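Local coordinates for chitin oligosaccharide binding protein NagB2 (Paenibacillus sp. FPU-7, PDB 7EHU), which binds N-acetylglucosamine oligosaccharides derived from chitin, probably capturing them outside the cell as the solute-binding component of an ABC transport system, at residues F128-F133 with W314-Y318; L177-K181 with L242-Y247; L233-K237 with P414-V418. Residues are numbered along the deposited sequence.

Contact 1: residues F128-F133 with W314-Y318. With NAG (2-acetamido-2-deoxy-beta-D-glucopyranose), chain B; NAG (2-acetamido-2-deoxy-beta-D-glucopyranose), chain C.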
ATOM      1  N   PHE A 128      -1.759   0.694  16.626  1.00  9.50           N
ATOM      2  CA  PHE A 128      -2.321  -0.648  16.512  1.00  9.92           C
ATOM      3  C   PHE A 128      -1.214  -1.695  16.404  1.00  9.47           C
ATOM      4  O   PHE A 128      -1.265  -2.739  17.064  1.00 10.98           O
ATOM      5  CB  PHE A 128      -3.259  -0.743  15.306  1.00  9.53           C
ATOM      6  CG  PHE A 128      -4.558  -0.013  15.476  1.00  9.61           C
ATOM      7  CD1 PHE A 128      -5.557  -0.503  16.292  1.00 11.27           C
ATOM      8  CD2 PHE A 128      -4.774   1.182  14.825  1.00 10.05           C
ATOM      9  CE1 PHE A 128      -6.753   0.192  16.430  1.00 12.33           C
ATOM     10  CE2 PHE A 128      -5.961   1.864  14.971  1.00 11.31           C
ATOM     11  CZ  PHE A 128      -6.938   1.374  15.772  1.00 11.03           C
ATOM     12  N   GLU A 129      -0.242  -1.475  15.520  1.00  9.87           N
ATOM     13  CA  GLU A 129       0.797  -2.467  15.260  1.00 10.02           C
ATOM     14  C   GLU A 129       2.067  -1.797  14.769  1.00 10.05           C
ATOM     15  O   GLU A 129       2.059  -1.191  13.693  1.00 11.20           O
ATOM     16  CB  GLU A 129       0.347  -3.466  14.199  1.00 11.41           C
ATOM     17  CG  GLU A 129      -0.756  -4.405  14.602  1.00 15.58           C
ATOM     18  CD  GLU A 129      -1.105  -5.444  13.537  1.00 18.48           C
ATOM     19  OE1 GLU A 129      -0.389  -5.565  12.506  1.00 19.20           O
ATOM     20  OE2 GLU A 129      -2.058  -6.220  13.784  1.00 21.56           O
ATOM     21  N   LEU A 130       3.160  -1.960  15.509  1.00 10.53           N
ATOM     22  CA  LEU A 130       4.465  -1.486  15.076  1.00 10.06           C
ATOM     23  C   LEU A 130       5.356  -2.613  14.551  1.00 10.32           C
ATOM     24  O   LEU A 130       6.520  -2.363  14.206  1.00 10.93           O
ATOM     25  CB  LEU A 130       5.170  -0.743  16.206  1.00 10.73           C
ATOM     26  CG  LEU A 130       4.507   0.548  16.682  1.00 10.78           C
ATOM     27  CD1 LEU A 130       5.258   1.142  17.869  1.00 11.70           C
ATOM     28  CD2 LEU A 130       4.408   1.540  15.560  1.00 10.50           C
ATOM     29  N   ARG A 131       4.830  -3.836  14.439  1.00 12.49           N
ATOM     30  CA  ARG A 131       5.673  -4.978  14.136  1.00 22.45           C
ATOM     31  C   ARG A 131       6.507  -4.759  12.859  1.00 13.25           C
ATOM     32  O   ARG A 131       7.681  -5.133  12.822  1.00 11.46           O
ATOM     33  CB  ARG A 131       4.790  -6.219  13.968  1.00 49.93           C
ATOM     34  CG  ARG A 131       5.634  -7.431  13.828  1.00 77.67           C
ATOM     35  CD  ARG A 131       4.977  -8.724  13.697  1.00103.82           C
ATOM     36  NE  ARG A 131       5.973  -9.779  13.618  1.00128.21           N
ATOM     37  CZ  ARG A 131       6.819  -9.946  12.606  1.00148.56           C
ATOM     38  NH1 ARG A 131       7.153  -8.905  11.865  1.00155.53           N
ATOM     39  NH2 ARG A 131       7.589 -11.016  12.559  1.00155.51           N
ATOM     40  N   GLU A 132       5.922  -4.194  11.786  1.00 10.43           N
ATOM     41  CA  GLU A 132       6.675  -4.089  10.538  1.00 10.12           C
ATOM     42  C   GLU A 132       7.887  -3.177  10.691  1.00  9.01           C
ATOM     43  O   GLU A 132       8.870  -3.304   9.956  1.00  9.59           O
ATOM     44  CB  GLU A 132       5.795  -3.591   9.387  1.00 10.19           C
ATOM     45  CG  GLU A 132       4.683  -4.531   8.935  1.00 11.46           C
ATOM     46  CD  GLU A 132       4.265  -4.328   7.499  1.00 11.19           C
ATOM     47  OE1 GLU A 132       4.897  -3.534   6.792  1.00 11.79           O
ATOM     48  OE2 GLU A 132       3.274  -4.955   7.056  1.00 14.05           O
ATOM     49  N   PHE A 133       7.827  -2.239  11.622  1.00  8.88           N
ATOM     50  CA  PHE A 133       8.893  -1.272  11.821  1.00  9.42           C
ATOM     51  C   PHE A 133       9.833  -1.666  12.948  1.00  9.75           C
ATOM     52  O   PHE A 133      10.714  -0.885  13.304  1.00 10.42           O
ATOM     53  CB  PHE A 133       8.280   0.099  12.068  1.00 10.02           C
ATOM     54  CG  PHE A 133       7.643   0.689  10.854  1.00  9.39           C
ATOM     55  CD1 PHE A 133       8.415   1.365   9.923  1.00  9.46           C
ATOM     56  CD2 PHE A 133       6.303   0.528  10.604  1.00 10.24           C
ATOM     57  CE1 PHE A 133       7.842   1.918   8.793  1.00 10.00           C
ATOM     58  CE2 PHE A 133       5.722   1.086   9.451  1.00 10.51           C
ATOM     59  CZ  PHE A 133       6.504   1.785   8.565  1.00 10.01           C
ATOM     60  N   TRP A 314      -0.117  -2.282   8.823  1.00  8.47           N
ATOM     61  CA  TRP A 314       0.358  -0.920   9.075  1.00  8.21           C
ATOM     62  C   TRP A 314       1.795  -0.888   8.569  1.00  8.61           C
ATOM     63  O   TRP A 314       2.714  -1.343   9.239  1.00 10.68           O
ATOM     64  CB  TRP A 314       0.235  -0.546  10.541  1.00  8.41           C
ATOM     65  CG  TRP A 314      -1.203  -0.317  10.941  1.00  9.14           C
ATOM     66  CD1 TRP A 314      -1.872   0.881  10.948  1.00  9.70           C
ATOM     67  CD2 TRP A 314      -2.148  -1.301  11.368  1.00 10.81           C
ATOM     68  NE1 TRP A 314      -3.160   0.696  11.347  1.00 10.52           N
ATOM     69  CE2 TRP A 314      -3.359  -0.625  11.629  1.00 10.04           C
ATOM     70  CE3 TRP A 314      -2.092  -2.682  11.571  1.00 11.57           C
ATOM     71  CZ2 TRP A 314      -4.510  -1.280  12.068  1.00 11.62           C
ATOM     72  CZ3 TRP A 314      -3.242  -3.332  12.023  1.00 13.13           C
ATOM     73  CH2 TRP A 314      -4.428  -2.629  12.259  1.00 12.60           C
ATOM     74  N   SER A 315       1.965  -0.418   7.352  1.00  7.84           N
ATOM     75  CA  SER A 315       3.190  -0.618   6.602  1.00  7.49           C
ATOM     76  C   SER A 315       3.934   0.650   6.224  1.00  7.44           C
ATOM     77  O   SER A 315       5.089   0.549   5.817  1.00  8.59           O
ATOM     78  CB  SER A 315       2.853  -1.317   5.278  1.00  8.75           C
ATOM     79  OG  SER A 315       1.933  -0.501   4.557  1.00  9.80           O
ATOM     80  N   ASN A 316       3.301   1.819   6.240  1.00  7.66           N
ATOM     81  CA  ASN A 316       3.898   3.003   5.639  1.00  7.92           C
ATOM     82  C   ASN A 316       3.749   4.197   6.559  1.00  7.34           C
ATOM     83  O   ASN A 316       2.668   4.452   7.102  1.00  8.21           O
ATOM     84  CB  ASN A 316       3.257   3.281   4.274  1.00  7.79           C
ATOM     85  CG  ASN A 316       3.947   4.406   3.507  1.00  7.63           C
ATOM     86  OD1 ASN A 316       3.313   5.391   3.119  1.00  8.40           O
ATOM     87  ND2 ASN A 316       5.261   4.276   3.301  1.00  8.25           N
ATOM     88  N   GLY A 317       4.841   4.914   6.750  1.00  7.65           N
ATOM     89  CA  GLY A 317       4.831   6.105   7.572  1.00  7.19           C
ATOM     90  C   GLY A 317       6.174   6.777   7.527  1.00  8.50           C
ATOM     91  O   GLY A 317       6.853   6.666   6.512  1.00 10.80           O
ATOM     92  N   TYR A 318       6.576   7.465   8.590  1.00  8.96           N
ATOM     93  CA  TYR A 318       7.851   8.181   8.610  1.00  8.14           C
ATOM     94  C   TYR A 318       8.886   7.409   9.427  1.00  8.41           C
ATOM     95  O   TYR A 318       8.603   6.874  10.509  1.00  9.33           O
ATOM     96  CB  TYR A 318       7.661   9.600   9.166  1.00  9.07           C
ATOM     97  CG  TYR A 318       6.919  10.453   8.172  1.00  9.09           C
ATOM     98  CD1 TYR A 318       7.520  10.829   6.978  1.00  8.97           C
ATOM     99  CD2 TYR A 318       5.593  10.840   8.377  1.00  9.94           C
ATOM    100  CE1 TYR A 318       6.828  11.570   6.029  1.00  9.42           C
ATOM    101  CE2 TYR A 318       4.904  11.583   7.442  1.00 10.50           C
ATOM    102  CZ  TYR A 318       5.519  11.939   6.276  1.00  9.63           C
ATOM    103  OH  TYR A 318       4.858  12.633   5.292  1.00 10.27           O
TER
HETATM  104  C1  NAG B   2       0.056   5.796   0.202  1.00  8.60           C
HETATM  105  C2  NAG B   2       0.149   4.651   1.196  1.00  8.41           C
HETATM  106  C3  NAG B   2       1.163   3.609   0.735  1.00  8.39           C
HETATM  107  C4  NAG B   2       0.948   3.219  -0.721  1.00  8.39           C
HETATM  108  C5  NAG B   2       0.882   4.486  -1.563  1.00  8.13           C
HETATM  109  C6  NAG B   2       0.608   4.248  -3.026  1.00  9.49           C
HETATM  110  C7  NAG B   2      -0.310   5.346   3.533  1.00  9.29           C
HETATM  111  C8  NAG B   2       0.299   5.907   4.777  1.00 10.70           C
HETATM  112  N2  NAG B   2       0.532   5.157   2.507  1.00  8.36           N
HETATM  113  O3  NAG B   2       1.043   2.489   1.598  1.00  8.14           O
HETATM  114  O4  NAG B   2       2.063   2.457  -1.176  1.00  7.63           O
HETATM  115  O5  NAG B   2      -0.188   5.304  -1.074  1.00  8.31           O
HETATM  116  O6  NAG B   2       0.657   5.469  -3.756  1.00 10.15           O
HETATM  117  O7  NAG B   2      -1.503   5.058   3.471  1.00 10.05           O
HETATM  118  C1  NAG C   3       1.856   1.099  -1.447  1.00  8.40           C
HETATM  119  C2  NAG C   3       3.120   0.561  -2.072  1.00  7.93           C
HETATM  120  C3  NAG C   3       3.043  -0.958  -2.222  1.00  7.72           C
HETATM  121  C4  NAG C   3       2.706  -1.605  -0.883  1.00  7.25           C
HETATM  122  C5  NAG C   3       1.444  -0.982  -0.295  1.00  7.50           C
HETATM  123  C6  NAG C   3       1.103  -1.500   1.086  1.00  7.98           C
HETATM  124  C7  NAG C   3       4.464   1.981  -3.547  1.00 10.11           C
HETATM  125  C8  NAG C   3       4.627   2.530  -4.939  1.00 10.75           C
HETATM  126  N2  NAG C   3       3.408   1.189  -3.350  1.00  7.92           N
HETATM  127  O3  NAG C   3       4.295  -1.419  -2.714  1.00  8.76           O
HETATM  128  O4  NAG C   3       2.471  -3.003  -1.017  1.00  8.29           O
HETATM  129  O5  NAG C   3       1.615   0.442  -0.206  1.00  7.91           O
HETATM  130  O6  NAG C   3       2.142  -1.241   2.018  1.00  8.62           O
HETATM  131  O7  NAG C   3       5.263   2.234  -2.645  1.00 12.22           O
HETATM  132  O   HOH W   1       1.162  -4.312  10.601  1.00 13.25           O
HETATM  133  O   HOH W   2       3.341  -2.639  11.595  1.00 13.49           O

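Contact 2: residues L177-K181 with L242-Y247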
ATOM      1  N   LEU A 177     -17.590 -11.383 -13.748  1.00 16.46           N
ATOM      2  CA  LEU A 177     -16.737 -10.912 -14.833  1.00 16.09           C
ATOM      3  C   LEU A 177     -17.343 -11.265 -16.187  1.00 17.60           C
ATOM      4  O   LEU A 177     -17.336 -10.440 -17.110  1.00 17.67           O
ATOM      5  CB  LEU A 177     -15.347 -11.523 -14.702  1.00 15.84           C
ATOM      6  CG  LEU A 177     -14.572 -11.103 -13.452  1.00 15.02           C
ATOM      7  CD1 LEU A 177     -13.280 -11.889 -13.327  1.00 16.36           C
ATOM      8  CD2 LEU A 177     -14.271  -9.614 -13.427  1.00 15.07           C
ATOM      9  N   GLU A 178     -17.853 -12.499 -16.322  1.00 18.78           N
ATOM     10  CA  GLU A 178     -18.491 -12.941 -17.563  1.00 20.63           C
ATOM     11  C   GLU A 178     -19.645 -12.018 -17.931  1.00 20.30           C
ATOM     12  O   GLU A 178     -19.796 -11.611 -19.092  1.00 21.50           O
ATOM     13  CB  GLU A 178     -18.997 -14.383 -17.392  1.00 23.92           C
ATOM     14  CG  GLU A 178     -17.922 -15.461 -17.561  1.00 27.18           C
ATOM     15  CD  GLU A 178     -18.336 -16.850 -17.057  1.00 30.89           C
ATOM     16  OE1 GLU A 178     -19.535 -17.063 -16.769  1.00 32.30           O
ATOM     17  OE2 GLU A 178     -17.443 -17.725 -16.958  1.00 32.33           O
ATOM     18  N   ALA A 179     -20.481 -11.688 -16.950  1.00 18.55           N
ATOM     19  CA  ALA A 179     -21.668 -10.874 -17.214  1.00 18.59           C
ATOM     20  C   ALA A 179     -21.293  -9.443 -17.580  1.00 18.18           C
ATOM     21  O   ALA A 179     -21.924  -8.827 -18.453  1.00 18.53           O
ATOM     22  CB  ALA A 179     -22.582 -10.884 -15.985  1.00 19.15           C
ATOM     23  N   LEU A 180     -20.279  -8.891 -16.916  1.00 17.63           N
ATOM     24  CA  LEU A 180     -19.829  -7.544 -17.248  1.00 16.96           C
ATOM     25  C   LEU A 180     -19.253  -7.511 -18.656  1.00 18.80           C
ATOM     26  O   LEU A 180     -19.601  -6.635 -19.460  1.00 19.14           O
ATOM     27  CB  LEU A 180     -18.779  -7.087 -16.236  1.00 15.58           C
ATOM     28  CG  LEU A 180     -19.305  -6.809 -14.822  1.00 14.38           C
ATOM     29  CD1 LEU A 180     -18.168  -6.861 -13.807  1.00 14.33           C
ATOM     30  CD2 LEU A 180     -20.031  -5.467 -14.748  1.00 14.35           C
ATOM     31  N   LYS A 181     -18.397  -8.489 -18.985  1.00 20.22           N
ATOM     32  CA  LYS A 181     -17.812  -8.570 -20.320  1.00 23.40           C
ATOM     33  C   LYS A 181     -18.898  -8.686 -21.382  1.00 24.41           C
ATOM     34  O   LYS A 181     -18.813  -8.045 -22.435  1.00 25.55           O
ATOM     35  CB  LYS A 181     -16.854  -9.766 -20.368  1.00 25.63           C
ATOM     36  CG  LYS A 181     -15.943  -9.879 -21.609  1.00 28.56           C
ATOM     37  CD  LYS A 181     -14.977  -8.697 -21.740  1.00 31.19           C
ATOM     38  CE  LYS A 181     -14.093  -8.796 -22.972  1.00 33.26           C
ATOM     39  NZ  LYS A 181     -14.893  -9.003 -24.210  1.00 34.81           N
ATOM     40  N   LEU A 242      -7.174 -13.666 -16.389  1.00 16.38           N
ATOM     41  CA  LEU A 242      -7.999 -12.467 -16.308  1.00 14.85           C
ATOM     42  C   LEU A 242      -7.694 -11.511 -17.456  1.00 16.09           C
ATOM     43  O   LEU A 242      -8.592 -10.832 -17.964  1.00 17.60           O
ATOM     44  CB  LEU A 242      -7.736 -11.745 -14.991  1.00 14.52           C
ATOM     45  CG  LEU A 242      -8.216 -12.409 -13.703  1.00 14.75           C
ATOM     46  CD1 LEU A 242      -7.742 -11.606 -12.511  1.00 15.22           C
ATOM     47  CD2 LEU A 242      -9.728 -12.561 -13.674  1.00 15.07           C
ATOM     48  N   LYS A 243      -6.419 -11.392 -17.830  1.00 16.65           N
ATOM     49  CA  LYS A 243      -6.056 -10.554 -18.969  1.00 18.32           C
ATOM     50  C   LYS A 243      -6.489 -11.194 -20.284  1.00 19.93           C
ATOM     51  O   LYS A 243      -7.052 -10.507 -21.145  1.00 20.41           O
ATOM     52  CB  LYS A 243      -4.544 -10.308 -18.946  1.00 18.95           C
ATOM     53  CG  LYS A 243      -3.950  -9.428 -20.062  1.00 21.71           C
ATOM     54  CD  LYS A 243      -4.304  -7.955 -19.922  1.00 24.60           C
ATOM     55  CE  LYS A 243      -3.755  -7.135 -21.091  1.00 26.42           C
ATOM     56  NZ  LYS A 243      -4.421  -7.449 -22.397  1.00 27.70           N
ATOM     57  N   ASP A 244      -6.253 -12.508 -20.442  1.00 20.68           N
ATOM     58  CA  ASP A 244      -6.607 -13.209 -21.680  1.00 22.16           C
ATOM     59  C   ASP A 244      -8.086 -13.071 -21.999  1.00 21.40           C
ATOM     60  O   ASP A 244      -8.476 -13.003 -23.174  1.00 22.68           O
ATOM     61  CB  ASP A 244      -6.292 -14.706 -21.558  1.00 23.42           C
ATOM     62  CG  ASP A 244      -4.812 -15.011 -21.623  1.00 24.63           C
ATOM     63  OD1 ASP A 244      -4.055 -14.159 -22.129  1.00 24.46           O
ATOM     64  OD2 ASP A 244      -4.401 -16.108 -21.160  1.00 25.65           O
ATOM     65  N   LYS A 245      -8.929 -13.090 -20.969  1.00 20.54           N
ATOM     66  CA  LYS A 245     -10.373 -13.012 -21.130  1.00 20.65           C
ATOM     67  C   LYS A 245     -10.862 -11.588 -21.387  1.00 20.50           C
ATOM     68  O   LYS A 245     -12.056 -11.400 -21.642  1.00 21.56           O
ATOM     69  CB  LYS A 245     -11.046 -13.555 -19.852  1.00 22.28           C
ATOM     70  CG  LYS A 245     -10.908 -15.074 -19.624  1.00 24.04           C
ATOM     71  CD  LYS A 245     -12.158 -15.846 -20.029  1.00 25.00           C
ATOM     72  CE  LYS A 245     -11.966 -17.367 -19.931  1.00 26.21           C
ATOM     73  NZ  LYS A 245     -11.679 -17.846 -18.550  1.00 27.93           N
ATOM     74  N   GLY A 246      -9.994 -10.580 -21.303  1.00 19.47           N
ATOM     75  CA  GLY A 246     -10.449  -9.204 -21.389  1.00 19.42           C
ATOM     76  C   GLY A 246     -11.070  -8.671 -20.116  1.00 18.62           C
ATOM     77  O   GLY A 246     -11.754  -7.641 -20.141  1.00 19.17           O
ATOM     78  N   TYR A 247     -10.840  -9.331 -18.987  1.00 17.21           N
ATOM     79  CA  TYR A 247     -11.404  -8.861 -17.728  1.00 16.88           C
ATOM     80  C   TYR A 247     -10.580  -7.710 -17.154  1.00 17.19           C
ATOM     81  O   TYR A 247     -11.141  -6.729 -16.672  1.00 17.06           O
ATOM     82  CB  TYR A 247     -11.541 -10.033 -16.754  1.00 16.90           C
ATOM     83  CG  TYR A 247     -12.451 -11.179 -17.198  1.00 17.32           C
ATOM     84  CD1 TYR A 247     -13.511 -10.973 -18.083  1.00 16.41           C
ATOM     85  CD2 TYR A 247     -12.274 -12.461 -16.690  1.00 17.68           C
ATOM     86  CE1 TYR A 247     -14.354 -12.009 -18.449  1.00 17.53           C
ATOM     87  CE2 TYR A 247     -13.106 -13.505 -17.057  1.00 17.64           C
ATOM     88  CZ  TYR A 247     -14.141 -13.267 -17.945  1.00 18.81           C
ATOM     89  OH  TYR A 247     -15.014 -14.259 -18.324  1.00 19.90           O
TER
HETATM   90  O   HOH W   3     -14.642 -16.820 -17.215  1.00 32.36           O

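Contact 3: residues L233-K237 with P414-V418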
ATOM      1  N   LEU A 233       2.269 -20.780  -8.689  1.00 15.84           N
ATOM      2  CA  LEU A 233       2.090 -20.706 -10.133  1.00 16.76           C
ATOM      3  C   LEU A 233       0.615 -20.582 -10.496  1.00 17.32           C
ATOM      4  O   LEU A 233       0.256 -19.812 -11.394  1.00 17.00           O
ATOM      5  CB  LEU A 233       2.722 -21.937 -10.795  1.00 17.17           C
ATOM      6  CG  LEU A 233       2.417 -22.123 -12.278  1.00 18.10           C
ATOM      7  CD1 LEU A 233       2.960 -20.967 -13.111  1.00 19.16           C
ATOM      8  CD2 LEU A 233       2.971 -23.454 -12.770  1.00 19.11           C
ATOM      9  N   ASP A 234      -0.261 -21.288  -9.768  1.00 18.01           N
ATOM     10  CA  ASP A 234      -1.695 -21.217 -10.039  1.00 18.30           C
ATOM     11  C   ASP A 234      -2.193 -19.772  -9.971  1.00 16.72           C
ATOM     12  O   ASP A 234      -2.982 -19.342 -10.819  1.00 17.01           O
ATOM     13  CB  ASP A 234      -2.452 -22.113  -9.049  1.00 21.00           C
ATOM     14  CG  ASP A 234      -3.958 -22.119  -9.281  1.00 24.97           C
ATOM     15  OD1 ASP A 234      -4.707 -22.435  -8.343  1.00 26.77           O
ATOM     16  OD2 ASP A 234      -4.392 -21.880 -10.421  1.00 28.23           O
ATOM     17  N   GLY A 235      -1.717 -19.001  -8.990  1.00 16.26           N
ATOM     18  CA  GLY A 235      -2.123 -17.605  -8.892  1.00 15.94           C
ATOM     19  C   GLY A 235      -1.741 -16.796 -10.119  1.00 14.88           C
ATOM     20  O   GLY A 235      -2.517 -15.957 -10.588  1.00 14.92           O
ATOM     21  N   PHE A 236      -0.543 -17.036 -10.656  1.00 15.21           N
ATOM     22  CA  PHE A 236      -0.107 -16.308 -11.841  1.00 15.17           C
ATOM     23  C   PHE A 236      -0.828 -16.792 -13.079  1.00 15.54           C
ATOM     24  O   PHE A 236      -1.088 -15.994 -13.984  1.00 15.92           O
ATOM     25  CB  PHE A 236       1.404 -16.390 -11.986  1.00 15.11           C
ATOM     26  CG  PHE A 236       2.121 -15.576 -10.960  1.00 13.97           C
ATOM     27  CD1 PHE A 236       2.166 -14.195 -11.058  1.00 13.75           C
ATOM     28  CD2 PHE A 236       2.692 -16.173  -9.856  1.00 14.60           C
ATOM     29  CE1 PHE A 236       2.803 -13.428 -10.086  1.00 14.47           C
ATOM     30  CE2 PHE A 236       3.328 -15.406  -8.896  1.00 14.68           C
ATOM     31  CZ  PHE A 236       3.378 -14.032  -9.011  1.00 14.93           C
ATOM     32  N   LYS A 237      -1.176 -18.083 -13.128  1.00 16.29           N
ATOM     33  CA  LYS A 237      -2.040 -18.566 -14.198  1.00 17.93           C
ATOM     34  C   LYS A 237      -3.385 -17.853 -14.191  1.00 17.21           C
ATOM     35  O   LYS A 237      -3.898 -17.474 -15.248  1.00 17.82           O
ATOM     36  CB  LYS A 237      -2.219 -20.086 -14.126  1.00 20.61           C
ATOM     37  CG  LYS A 237      -0.932 -20.830 -14.494  1.00 25.23           C
ATOM     38  CD  LYS A 237      -1.067 -22.346 -14.577  1.00 30.33           C
ATOM     39  CE  LYS A 237      -2.342 -22.674 -15.324  1.00 33.77           C
ATOM     40  NZ  LYS A 237      -2.685 -24.049 -15.685  1.00 36.30           N
ATOM     41  N   PRO A 414       3.256 -17.761 -17.372  1.00 20.33           N
ATOM     42  CA  PRO A 414       3.295 -17.955 -15.914  1.00 19.62           C
ATOM     43  C   PRO A 414       4.442 -18.845 -15.476  1.00 19.40           C
ATOM     44  O   PRO A 414       5.101 -18.573 -14.459  1.00 18.73           O
ATOM     45  CB  PRO A 414       1.939 -18.604 -15.616  1.00 19.72           C
ATOM     46  CG  PRO A 414       1.036 -18.082 -16.680  1.00 20.49           C
ATOM     47  CD  PRO A 414       1.910 -18.020 -17.917  1.00 20.42           C
ATOM     48  N   GLU A 415       4.692 -19.911 -16.232  1.00 20.81           N
ATOM     49  CA  GLU A 415       5.740 -20.854 -15.870  1.00 22.14           C
ATOM     50  C   GLU A 415       7.120 -20.198 -15.913  1.00 21.21           C
ATOM     51  O   GLU A 415       7.949 -20.401 -15.015  1.00 21.47           O
ATOM     52  CB  GLU A 415       5.673 -22.046 -16.828  1.00 24.18           C
ATOM     53  CG  GLU A 415       4.425 -22.930 -16.693  1.00 27.30           C
ATOM     54  CD  GLU A 415       3.138 -22.309 -17.244  1.00 29.37           C
ATOM     55  OE1 GLU A 415       3.198 -21.402 -18.102  1.00 29.17           O
ATOM     56  OE2 GLU A 415       2.052 -22.787 -16.855  1.00 31.52           O
ATOM     57  N   LYS A 416       7.394 -19.417 -16.958  1.00 20.68           N
ATOM     58  CA  LYS A 416       8.684 -18.744 -17.046  1.00 20.80           C
ATOM     59  C   LYS A 416       8.783 -17.633 -16.006  1.00 19.12           C
ATOM     60  O   LYS A 416       9.877 -17.363 -15.490  1.00 19.48           O
ATOM     61  CB  LYS A 416       8.886 -18.214 -18.470  1.00 23.73           C
ATOM     62  CG  LYS A 416       8.980 -19.291 -19.552  1.00 27.34           C
ATOM     63  CD  LYS A 416      10.203 -20.158 -19.411  1.00 31.30           C
ATOM     64  CE  LYS A 416      10.763 -20.517 -20.784  1.00 34.31           C
ATOM     65  NZ  LYS A 416      11.375 -21.868 -20.775  1.00 36.09           N
ATOM     66  N   LEU A 417       7.658 -17.000 -15.665  1.00 17.65           N
ATOM     67  CA  LEU A 417       7.682 -15.997 -14.607  1.00 16.45           C
ATOM     68  C   LEU A 417       8.156 -16.603 -13.288  1.00 15.74           C
ATOM     69  O   LEU A 417       9.048 -16.057 -12.630  1.00 15.90           O
ATOM     70  CB  LEU A 417       6.298 -15.362 -14.444  1.00 16.60           C
ATOM     71  CG  LEU A 417       6.197 -14.286 -13.347  1.00 16.60           C
ATOM     72  CD1 LEU A 417       5.226 -13.184 -13.751  1.00 16.47           C
ATOM     73  CD2 LEU A 417       5.816 -14.874 -12.013  1.00 15.89           C
ATOM     74  N   VAL A 418       7.561 -17.725 -12.871  1.00 16.27           N
ATOM     75  CA  VAL A 418       7.932 -18.249 -11.559  1.00 16.36           C
ATOM     76  C   VAL A 418       9.373 -18.759 -11.579  1.00 16.70           C
ATOM     77  O   VAL A 418      10.072 -18.688 -10.563  1.00 16.29           O
ATOM     78  CB  VAL A 418       6.930 -19.291 -11.017  1.00 17.02           C
ATOM     79  CG1 VAL A 418       5.547 -18.649 -10.735  1.00 16.66           C
ATOM     80  CG2 VAL A 418       6.791 -20.498 -11.960  1.00 18.62           C
TER

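Contact 1: residues F128-F133 with W314-Y318
Trp-314 lies with one face of its indole against Phe-128: CB of Phe-128 sits 3.7 Å from the centroid of the Trp-314 six-membered ring, a CH-pi contact, while the two rings, tilted by 23°, are slid so far apart that they barely overlap. Glu-129 packs its carboxylate carbon CD 3.4 Å from CZ3 of Trp-314. Two waters then substitute for direct pairing. One joins Glu-129 OE1 to Trp-314 N; the other donates to Glu-129 O and Trp-314 O and accepts from Glu-132 N. Glu-132 OE1 lies 3.4 Å from Ser-315 CB, and Phe-133 CZ 3.3 Å from Ser-315 O. The loop 128-133 packs against strand 309-320, part of the mixed sheet in this periplasmic-binding-protein fold, where that strand meets the sugar: Ser-315 OG bonds O6 of one NAG at 2.7 Å, and Asn-316 OD1 accepts, at 2.9 Å, the N-H of N2 of the linked NAG. Loop and strand meet through packing and water bridges, so Ser-315 OG and Asn-316 OD1 remain for the sugar.

Contact 2: residues L177-K181 with L242-Y247
A Schellman motif ends helix 230-244 here, and the residues around it show how a helix terminus can be docked onto a neighbouring helix, 170-182. Leu-242, still helical, offers CD2 to CD1 of Leu-177 at 3.6 Å. Lys-245 follows with a different style of contact: its carbonyl O lies 3.6 Å from CE of Lys-181, while its ammonium forms a salt bridge with Asp-241, four residues earlier. Gly-246 makes the turn at a phi of 78°, where a side chain would be jammed against the preceding carbonyl and would also clash with Lys-181. Its own carbonyl O is 3.7 Å from CD of Lys-181, so the aliphatic part of that lysine lies along the turn. The residue after the glycine is Tyr-247, whose N bonds Leu-242 O at 2.9 Å and whose ring lies against Leu-177 and Lys-181, one turn apart. CB of Leu-177 stands almost exactly over the ring face, 3.6 Å from its centroid, in a CH-pi contact, and CB of Lys-181 meets the ring edge. At the phenol end, a water lies 2.8 Å from Tyr-247 OH and donates to Glu-178 OE2 at 3.0 Å.

Contact 3: residues L233-K237 with P414-V418
Helix 230-244 meets the first turn of helix 414-430 obliquely, the axes of the two short segments approaching to 9.2 Å with 134° between their directions. Leu-233 leads, sending CD1 to within 3.6 Å of CB of Pro-414 and 4.0 Å of CG2 of Val-418, so that it touches successive turns of the partner. One turn on, Phe-236 sets its ring against two residues. Leu-417 CD2 sits over the ring face, 3.7 Å from the centroid in a CH-pi contact, and Val-418 CG1 lies 3.9 Å from CD2 of Phe-236. Leu-400 and Val-404 of helix 394-408 also touch this phenylalanine, making it part of a three-helix junction. Lys-237 finishes the segment at the exposed margin with its aliphatic stem, CG being 3.8 Å from CB of Pro-414 and CD 3.9 Å from OE2 of Glu-415. The buried part is apolar, which implies that fit and burial, rather than polar pairing between the two segments, join these helices.

In the fold
Of the three contacts, contact 1 is the one that reaches the glycan, through Ser-315 and Asn-316, two of the pocket's 21 residues. The centres of contacts 1 and 2 are 36 Å apart, on opposite sides of the chain's centre, and the centres of contacts 1 and 3 are 30 Å apart. Phe-236 of contact 3 nevertheless has its side chain about 14 Å from a bound NAG. Contacts 2 and 3 share helix 230-244, one using its C-terminal end and the other an earlier part, with nearest atoms about 5 Å apart and centres 19 Å apart. Along the chain, contact 2 is nested within the loop closed by contact 1, whereas contact 3 crosses both, tying helix 414-430 back onto the middle of the sequence.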